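Local coordinates for Alpha/beta hydrolase fold-3 domain protein (PDB 5LK6) that probably hydrolyses carboxylic ester bonds as a thermostable lipase-type carboxylesterase of the alpha/beta hydrolase fold, at residues Lys117-Ser120 with Ala121-Ser125. Residues are numbered along the deposited sequence; the frame is centred on the assembly and turned at random.
Sequences KFPS and AVIDS
P119 and S120 open the first turn of helix 120-133 by offering their carbonyls to amides four residues on: I123 N reaches P119 O at 3.0 Å with an N-H...O angle of 172°, D124 N reaches S120 O at 3.0 Å, and V122 N adds a weak bond to P119 O. P119 therefore occupies the N-cap position, where its ring has no N-H to contribute. The peptide bond before it is cis, and the turn this makes is closed by S120, whose backbone N and OG both donate to K117 O. The OG bond measures 2.6 Å and lies in the carbonyl plane; with OG anti to its own carbonyl carbon (chi1 -49°), the hydroxyl sits beside the backbone N and can share that acceptor. Within the turn, P119 CB sits 3.8 Å above the plane of the F118 ring, over its centre, as expected from a cis aromatic-proline pair. Farther along, the P119 ring and the I123 side chain lie alongside each other, both directed the same way off the helix start, with P119 CG 4.0 Å from I123 CD1. V122 takes a different course: its CG2 approaches F118 CE2 obliquely at 4.4 Å, a loose apolar contact, while L156, V159 and L163 of helix 152-163 pack against its side chain. D124 turns its carboxylate to R111, a salt bridge through OD2, and S125 OG returns to A121 O at 2.8 Å, joining the backbone N of S125 on that carbonyl. Y210 meets the F118 ring edge-to-face, tying the turn to helix 200-210. Residues 117-120 thus form a type VIa (cis-proline) beta turn leading, with P119 as N-cap, into the helix that connects strands 104-108 and 144-150 of the alpha/beta hydrolase fold.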
loop_
_atom_site.group_PDB
_atom_site.type_symbol
_atom_site.label_atom_id
_atom_site.label_comp_id
_atom_site.label_asym_id
_atom_site.label_seq_id
_atom_site.Cartn_x
_atom_site.Cartn_y
_atom_site.Cartn_z
ATOM N N LYS A 117 -29.105 17.329 7.840
ATOM C CA LYS A 117 -28.113 17.363 8.895
ATOM C C LYS A 117 -27.855 15.961 9.390
ATOM O O LYS A 117 -28.632 15.075 9.191
ATOM C CB LYS A 117 -28.629 18.194 10.075
ATOM C CG LYS A 117 -29.167 19.586 9.728
ATOM C CD LYS A 117 -28.064 20.562 9.406
ATOM C CE LYS A 117 -28.632 21.935 9.183
ATOM N NZ LYS A 117 -27.701 22.691 8.292
ATOM N N PHE A 118 -26.756 15.812 10.089
ATOM C CA PHE A 118 -26.466 14.648 10.863
ATOM C C PHE A 118 -27.688 14.293 11.730
ATOM O O PHE A 118 -28.311 15.193 12.310
ATOM C CB PHE A 118 -25.245 14.939 11.722
ATOM C CG PHE A 118 -24.957 13.886 12.741
ATOM C CD1 PHE A 118 -25.544 13.931 13.991
ATOM C CD2 PHE A 118 -24.036 12.860 12.461
ATOM C CE1 PHE A 118 -25.242 12.962 14.925
ATOM C CE2 PHE A 118 -23.762 11.873 13.371
ATOM C CZ PHE A 118 -24.347 11.937 14.604
ATOM N N PRO A 119 -28.057 13.009 11.846
ATOM C CA PRO A 119 -27.366 11.843 11.309
ATOM C C PRO A 119 -27.941 11.306 9.984
ATOM O O PRO A 119 -27.892 10.080 9.732
ATOM C CB PRO A 119 -27.587 10.840 12.404
ATOM C CG PRO A 119 -28.970 11.127 12.837
ATOM C CD PRO A 119 -29.108 12.624 12.794
ATOM N N SER A 120 -28.442 12.187 9.117
ATOM C CA SER A 120 -29.110 11.743 7.884
ATOM C C SER A 120 -28.188 10.931 6.958
ATOM O O SER A 120 -28.577 9.861 6.521
ATOM C CB SER A 120 -29.705 12.916 7.082
ATOM O OG SER A 120 -30.466 13.787 7.868
ATOM N N ALA A 121 -26.989 11.432 6.663
ATOM C CA ALA A 121 -26.016 10.699 5.876
ATOM C C ALA A 121 -25.717 9.297 6.425
ATOM O O ALA A 121 -25.415 8.386 5.642
ATOM C CB ALA A 121 -24.732 11.469 5.781
ATOM N N VAL A 122 -25.770 9.134 7.744
ATOM C CA VAL A 122 -25.419 7.861 8.367
ATOM C C VAL A 122 -26.569 6.915 8.128
ATOM O O VAL A 122 -26.363 5.774 7.698
ATOM C CB VAL A 122 -25.220 7.997 9.901
ATOM C CG1 VAL A 122 -25.155 6.648 10.606
ATOM C CG2 VAL A 122 -23.976 8.838 10.222
ATOM N N ILE A 123 -27.779 7.397 8.431
ATOM C CA ILE A 123 -28.974 6.602 8.253
ATOM C C ILE A 123 -29.167 6.140 6.800
ATOM O O ILE A 123 -29.478 4.982 6.582
ATOM C CB ILE A 123 -30.216 7.328 8.763
ATOM C CG1 ILE A 123 -30.158 7.456 10.305
ATOM C CG2 ILE A 123 -31.478 6.558 8.353
ATOM C CD1 ILE A 123 -31.135 8.496 10.834
ATOM N N ASP A 124 -28.946 7.014 5.821
ATOM C CA ASP A 124 -28.964 6.583 4.428
ATOM C C ASP A 124 -27.896 5.522 4.112
ATOM O O ASP A 124 -28.177 4.523 3.434
ATOM C CB ASP A 124 -28.793 7.777 3.480
ATOM C CG ASP A 124 -30.011 8.713 3.458
ATOM O OD1 ASP A 124 -31.014 8.435 4.159
ATOM O OD2 ASP A 124 -29.966 9.730 2.721
ATOM N N SER A 125 -26.676 5.748 4.579
ATOM C CA SER A 125 -25.563 4.848 4.305
ATOM C C SER A 125 -25.823 3.448 4.908
ATOM O O SER A 125 -25.555 2.443 4.254
ATOM C CB SER A 125 -24.245 5.432 4.828
ATOM O OG SER A 125 -23.871 6.572 4.086
#